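6-phosphofructokinase subunit beta (Saccharomyces cerevisiae, PDB 3O8O) catalyses the ATP-dependent phosphorylation of D-fructose 6-phosphate to fructose 1,6-bisphosphate, the first committing step of glycolysis, under allosteric control. Local coordinates at residues V564-G569 against P655-H660; S588-E593 against L625-A630. All blocks are in the same frame, centred on the assembly; numbering follows the deposited sequence.

Contact 1. Residues V564-G569 against P655-H660. With FDP (2,6-di-O-phosphono-beta-D-fructofuranose), chain L.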
loop_
_atom_site.group_PDB
_atom_site.type_symbol
_atom_site.label_atom_id
_atom_site.label_comp_id
_atom_site.label_asym_id
_atom_site.label_seq_id
_atom_site.Cartn_x
_atom_site.Cartn_y
_atom_site.Cartn_z
ATOM N N VAL B 564 -12.767 12.228 5.360
ATOM C CA VAL B 564 -11.832 11.687 6.319
ATOM C C VAL B 564 -10.530 12.395 5.961
ATOM O O VAL B 564 -9.967 12.180 4.873
ATOM C CB VAL B 564 -11.646 10.192 6.176
ATOM C CG1 VAL B 564 -10.577 9.708 7.168
ATOM C CG2 VAL B 564 -12.933 9.503 6.445
ATOM N N VAL B 565 -10.092 13.266 6.874
ATOM C CA VAL B 565 -8.907 14.076 6.693
ATOM C C VAL B 565 -7.712 13.544 7.409
ATOM O O VAL B 565 -7.689 13.529 8.639
ATOM C CB VAL B 565 -9.115 15.465 7.234
ATOM C CG1 VAL B 565 -7.958 16.343 6.804
ATOM C CG2 VAL B 565 -10.431 16.007 6.760
ATOM N N ASP B 566 -6.706 13.129 6.649
ATOM C CA ASP B 566 -5.469 12.619 7.228
ATOM C C ASP B 566 -4.768 13.769 7.976
ATOM O O ASP B 566 -4.533 14.812 7.394
ATOM C CB ASP B 566 -4.588 12.092 6.106
ATOM C CG ASP B 566 -3.293 11.518 6.615
ATOM O OD1 ASP B 566 -3.371 10.623 7.481
ATOM O OD2 ASP B 566 -2.209 11.951 6.152
ATOM N N CYS B 567 -4.448 13.581 9.258
ATOM C CA CYS B 567 -3.799 14.620 10.075
ATOM C C CYS B 567 -2.407 14.221 10.522
ATOM O O CYS B 567 -2.125 13.043 10.638
ATOM C CB CYS B 567 -4.626 14.906 11.310
ATOM S SG CYS B 567 -6.220 15.541 10.895
ATOM N N GLN B 568 -1.539 15.200 10.778
ATOM C CA GLN B 568 -0.181 14.901 11.201
ATOM C C GLN B 568 -0.046 14.837 12.691
ATOM O O GLN B 568 -1.033 14.943 13.413
ATOM C CB GLN B 568 0.799 15.928 10.649
ATOM C CG GLN B 568 1.222 15.610 9.227
ATOM C CD GLN B 568 2.252 16.567 8.672
ATOM O OE1 GLN B 568 2.605 16.509 7.493
ATOM N NE2 GLN B 568 2.741 17.459 9.519
ATOM N N GLY B 569 1.177 14.633 13.151
ATOM C CA GLY B 569 1.400 14.583 14.566
ATOM C C GLY B 569 1.981 13.279 15.043
ATOM O O GLY B 569 1.999 13.014 16.246
ATOM N N PRO B 655 -11.636 10.865 0.897
ATOM C CA PRO B 655 -10.441 11.130 1.698
ATOM C C PRO B 655 -9.880 12.535 1.425
ATOM O O PRO B 655 -10.185 13.168 0.400
ATOM C CB PRO B 655 -9.488 10.009 1.266
ATOM C CG PRO B 655 -9.860 9.820 -0.169
ATOM C CD PRO B 655 -11.348 9.959 -0.225
ATOM N N ALA B 656 -9.075 13.028 2.360
ATOM C CA ALA B 656 -8.464 14.343 2.212
ATOM C C ALA B 656 -7.086 14.289 2.820
ATOM O O ALA B 656 -6.939 13.895 3.975
ATOM C CB ALA B 656 -9.297 15.398 2.902
ATOM N N TYR B 657 -6.083 14.660 2.031
ATOM C CA TYR B 657 -4.714 14.645 2.513
ATOM C C TYR B 657 -4.027 16.003 2.426
ATOM O O TYR B 657 -3.244 16.251 1.507
ATOM C CB TYR B 657 -3.896 13.609 1.747
ATOM C CG TYR B 657 -4.268 12.180 2.021
ATOM C CD1 TYR B 657 -5.268 11.555 1.299
ATOM C CD2 TYR B 657 -3.595 11.441 2.968
ATOM C CE1 TYR B 657 -5.593 10.201 1.511
ATOM C CE2 TYR B 657 -3.899 10.104 3.188
ATOM C CZ TYR B 657 -4.900 9.484 2.454
ATOM O OH TYR B 657 -5.188 8.155 2.669
ATOM N N PRO B 658 -4.300 16.893 3.393
ATOM C CA PRO B 658 -3.696 18.226 3.407
ATOM C C PRO B 658 -2.185 18.099 3.425
ATOM O O PRO B 658 -1.469 18.965 2.930
ATOM C CB PRO B 658 -4.278 18.864 4.670
ATOM C CG PRO B 658 -4.553 17.707 5.527
ATOM C CD PRO B 658 -5.113 16.685 4.595
ATOM N N GLY B 659 -1.707 17.008 3.994
ATOM C CA GLY B 659 -0.281 16.770 4.000
ATOM C C GLY B 659 0.658 17.776 4.645
ATOM O O GLY B 659 0.518 18.117 5.820
ATOM N N HIS B 660 1.641 18.240 3.879
ATOM C CA HIS B 660 2.610 19.184 4.397
ATOM C C HIS B 660 2.137 20.623 4.539
ATOM O O HIS B 660 2.845 21.419 5.154
ATOM C CB HIS B 660 3.893 19.152 3.559
ATOM C CG HIS B 660 4.799 18.002 3.888
ATOM N ND1 HIS B 660 4.664 16.748 3.328
ATOM C CD2 HIS B 660 5.829 17.907 4.760
ATOM C CE1 HIS B 660 5.570 15.936 3.841
ATOM N NE2 HIS B 660 6.288 16.613 4.712
HETATM P P1 FDP L . 7.444 14.879 13.949
HETATM O O1P FDP L . 8.784 14.839 14.574
HETATM O O2P FDP L . 6.566 16.102 14.514
HETATM O O3P FDP L . 6.601 13.544 14.268
HETATM O O1 FDP L . 3.936 14.836 11.428
HETATM C C1 FDP L . 5.125 14.530 12.161
HETATM C C2 FDP L . 6.328 15.253 11.550
HETATM O O2 FDP L . 7.503 15.075 12.350
HETATM C C3 FDP L . 6.006 16.735 11.349
HETATM O O3 FDP L . 6.814 17.502 12.243
HETATM C C4 FDP L . 6.457 16.981 9.912
HETATM O O4 FDP L . 5.636 18.008 9.350
HETATM C C5 FDP L . 6.103 15.634 9.294
HETATM O O5 FDP L . 6.618 14.708 10.258
HETATM C C6 FDP L . 6.761 15.359 7.940
HETATM O O6 FDP L . 8.174 15.190 8.091
HETATM P P2 FDP L . 9.049 14.481 6.940
HETATM O O4P FDP L . 10.424 14.186 7.397
HETATM O O5P FDP L . 8.260 13.156 6.485
HETATM O O6P FDP L . 9.005 15.485 5.684
#
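V564 and P655 begin a short parallel beta pairing between strands 561-567 and 652-656, in the four-stranded parallel sheet of the probably regulatory C-terminal phosphofructokinase domain; beyond it both segments leave the sheet and run on to the bound sugar bisphosphate. V564 O accepts the amide of A656, N to O 2.8 Å, while its own side chain lies on the P655 face against A636 and L639 of helix 636-647, a place that suits a branched apolar residue. V565 turns to the other face, that of A656. CG1, anti to the backbone N (chi1 -170°), rests on P658 CD at 3.6 Å, and CG2 lies near the small CB of A656, so the two branches split between two apolar neighbours beside Y547 of helix 537-558. D566 closes the ladder: its N bonds to A656 O at 2.8 Å. Its CB sits 3.4 Å from Y657 CD2, the carboxylate turned 48° from the ring plane. Tyrosine suits this place, its ring lying obliquely against the apolar CB while its hydroxyl bonds to T637 OG1; D566 OD1 is modelled doubtfully close to T628 OG1. P658, which has no amide hydrogen to offer, brings CG and CD up to D566 O where the ladder stops. Q568 stretches an extended side chain between G659 and the fructose ring of the ligand, which an aliphatic stem with a polar tip can do; its backbone N bonds to Q662 OE1. At the backbone angles of G569 a CB would be jammed against Q568 O, which calls for glycine; its N bonds to FDP O1 at 3.3 Å. H660, of the same activator pocket shared with subunit alpha, donates from NE2 to FDP O6P at 3.1 Å.

Contact 2. Residues S588-E593 against L625-A630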
loop_
_atom_site.group_PDB
_atom_site.type_symbol
_atom_site.label_atom_id
_atom_site.label_comp_id
_atom_site.label_asym_id
_atom_site.label_seq_id
_atom_site.Cartn_x
_atom_site.Cartn_y
_atom_site.Cartn_z
ATOM N N SER B 588 -13.092 12.239 15.439
ATOM C CA SER B 588 -11.661 12.434 15.364
ATOM C C SER B 588 -10.968 11.169 15.929
ATOM O O SER B 588 -11.287 10.691 17.027
ATOM C CB SER B 588 -11.261 13.678 16.133
ATOM O OG SER B 588 -11.175 13.404 17.514
ATOM N N TYR B 589 -10.048 10.604 15.160
ATOM C CA TYR B 589 -9.344 9.415 15.599
ATOM C C TYR B 589 -7.888 9.783 15.901
ATOM O O TYR B 589 -7.246 10.465 15.096
ATOM C CB TYR B 589 -9.403 8.344 14.506
ATOM C CG TYR B 589 -10.785 7.810 14.239
ATOM C CD1 TYR B 589 -11.287 7.748 12.944
ATOM C CD2 TYR B 589 -11.599 7.380 15.275
ATOM C CE1 TYR B 589 -12.578 7.271 12.698
ATOM C CE2 TYR B 589 -12.879 6.905 15.044
ATOM C CZ TYR B 589 -13.365 6.851 13.755
ATOM O OH TYR B 589 -14.631 6.361 13.507
ATOM N N VAL B 590 -7.370 9.333 17.049
ATOM C CA VAL B 590 -5.998 9.641 17.439
ATOM C C VAL B 590 -5.137 8.435 17.720
ATOM O O VAL B 590 -5.638 7.375 18.053
ATOM C CB VAL B 590 -5.984 10.535 18.639
ATOM C CG1 VAL B 590 -6.420 11.941 18.210
ATOM C CG2 VAL B 590 -6.910 9.969 19.716
ATOM N N PRO B 591 -3.810 8.591 17.623
ATOM C CA PRO B 591 -2.896 7.470 17.858
ATOM C C PRO B 591 -3.065 6.816 19.200
ATOM O O PRO B 591 -3.025 5.599 19.319
ATOM C CB PRO B 591 -1.510 8.101 17.708
ATOM C CG PRO B 591 -1.757 9.339 16.870
ATOM C CD PRO B 591 -3.065 9.847 17.419
ATOM N N GLU B 592 -3.255 7.631 20.220
ATOM C CA GLU B 592 -3.396 7.106 21.560
ATOM C C GLU B 592 -4.620 6.212 21.761
ATOM O O GLU B 592 -4.630 5.373 22.648
ATOM C CB GLU B 592 -3.398 8.271 22.541
ATOM C CG GLU B 592 -2.183 9.190 22.342
ATOM C CD GLU B 592 -2.505 10.459 21.553
ATOM O OE1 GLU B 592 -3.461 10.426 20.747
ATOM O OE2 GLU B 592 -1.795 11.484 21.734
ATOM N N GLU B 593 -5.638 6.371 20.921
ATOM C CA GLU B 593 -6.853 5.576 21.033
ATOM C C GLU B 593 -7.006 4.506 19.980
ATOM O O GLU B 593 -7.503 3.418 20.268
ATOM C CB GLU B 593 -8.074 6.457 20.958
ATOM C CG GLU B 593 -8.393 7.190 22.219
ATOM C CD GLU B 593 -9.712 7.912 22.092
ATOM O OE1 GLU B 593 -10.666 7.285 21.589
ATOM O OE2 GLU B 593 -9.800 9.095 22.488
ATOM N N LEU B 625 -11.643 13.761 11.467
ATOM C CA LEU B 625 -10.206 14.012 11.436
ATOM C C LEU B 625 -9.545 12.758 11.928
ATOM O O LEU B 625 -9.931 12.187 12.934
ATOM C CB LEU B 625 -9.800 15.200 12.312
ATOM C CG LEU B 625 -10.479 16.545 12.009
ATOM C CD1 LEU B 625 -9.584 17.648 12.547
ATOM C CD2 LEU B 625 -10.730 16.745 10.502
ATOM N N LYS B 626 -8.537 12.321 11.211
ATOM C CA LYS B 626 -7.876 11.118 11.614
ATOM C C LYS B 626 -6.363 11.251 11.578
ATOM O O LYS B 626 -5.769 11.401 10.517
ATOM C CB LYS B 626 -8.353 9.975 10.709
ATOM C CG LYS B 626 -7.739 8.608 10.966
ATOM C CD LYS B 626 -6.640 8.334 10.005
ATOM C CE LYS B 626 -5.973 7.004 10.274
ATOM N NZ LYS B 626 -4.918 6.693 9.242
ATOM N N SER B 627 -5.746 11.242 12.751
ATOM C CA SER B 627 -4.307 11.277 12.825
ATOM C C SER B 627 -3.884 10.000 12.094
ATOM O O SER B 627 -4.471 8.938 12.321
ATOM C CB SER B 627 -3.843 11.182 14.283
ATOM O OG SER B 627 -3.913 12.436 14.955
ATOM N N THR B 628 -2.877 10.090 11.228
ATOM C CA THR B 628 -2.401 8.919 10.502
ATOM C C THR B 628 -2.065 7.734 11.416
ATOM O O THR B 628 -2.462 6.599 11.138
ATOM C CB THR B 628 -1.153 9.240 9.700
ATOM O OG1 THR B 628 -1.407 10.391 8.886
ATOM C CG2 THR B 628 -0.764 8.079 8.834
ATOM N N ASN B 629 -1.343 7.992 12.505
ATOM C CA ASN B 629 -0.964 6.908 13.401
ATOM C C ASN B 629 -2.120 6.402 14.208
ATOM O O ASN B 629 -1.958 5.528 15.066
ATOM C CB ASN B 629 0.189 7.327 14.303
ATOM C CG ASN B 629 1.504 7.382 13.552
ATOM O OD1 ASN B 629 1.525 7.332 12.310
ATOM N ND2 ASN B 629 2.609 7.496 14.287
ATOM N N ALA B 630 -3.301 6.947 13.939
ATOM C CA ALA B 630 -4.480 6.451 14.632
ATOM C C ALA B 630 -4.767 5.010 14.155
ATOM O O ALA B 630 -5.473 4.272 14.816
ATOM C CB ALA B 630 -5.647 7.340 14.364
#
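Y589 and K626 face each other where strand 587-589 runs parallel to strand 622-627, the two strands of a beta-alpha-beta unit whose connection contains helix 597-614. Two backbone bonds join them: Y589 N to L625 O at 2.7 Å, and S627 N to Y589 O at 2.9 Å, so Y589 uses both its amide and its carbonyl on the same neighbour.

The K626 side chain can be followed outward from this ladder. CB leaves the strand on the face of Y589, and CG, anti to the backbone N (chi1 179°), meets Y589 CB at 3.9 Å and lies at the edge of the ring, near its plane. There the chain bends at chi2 (-99°) and CD and CE carry on away from the tyrosine. NZ ends as a donor to T628 O, 3.1 Å away, and to L634 O; a lysine thus combines an aliphatic stem beside a ring with an ammonium group for backbone carbonyls. The tyrosine is amphipathic in the same way, its OH bonded to D603.

On the other face S588 and L625 pack on helix 574-583, where the small serine fits close to S580. Past the ladder the strands give way to a turn and a 3-10 segment, 628-630, which fold against each other, and the small A630 lies beside Y589. The N629 amide goes on to N571. P591, a rigid ring at the start of the turn, sets CD 3.5 Å from S627 CB and CG 3.8 Å from N629 CB.

Contacts 1 and 2 lie in one four-stranded parallel sheet of the C-terminal phosphofructokinase domain, taken to be the regulatory one, their centres 11 Å apart. The order across it is 587-589, 622-627, 561-567, 652-656, so contact 2 takes one edge pair, contact 1 the other, and the inner strands 561-567 and 622-627 join them. Along the chain contact 2 is nested within the loop that contact 1 closes. At the junction C567 N to K626 O is a probable hydrogen bond, and V565 CG2 packs on L625 CD2. Contact 1 supplies activator-pocket residues directly, whereas in contact 2 the side chain of N629 is about 7 Å from a bound FDP, beside G570 of the site.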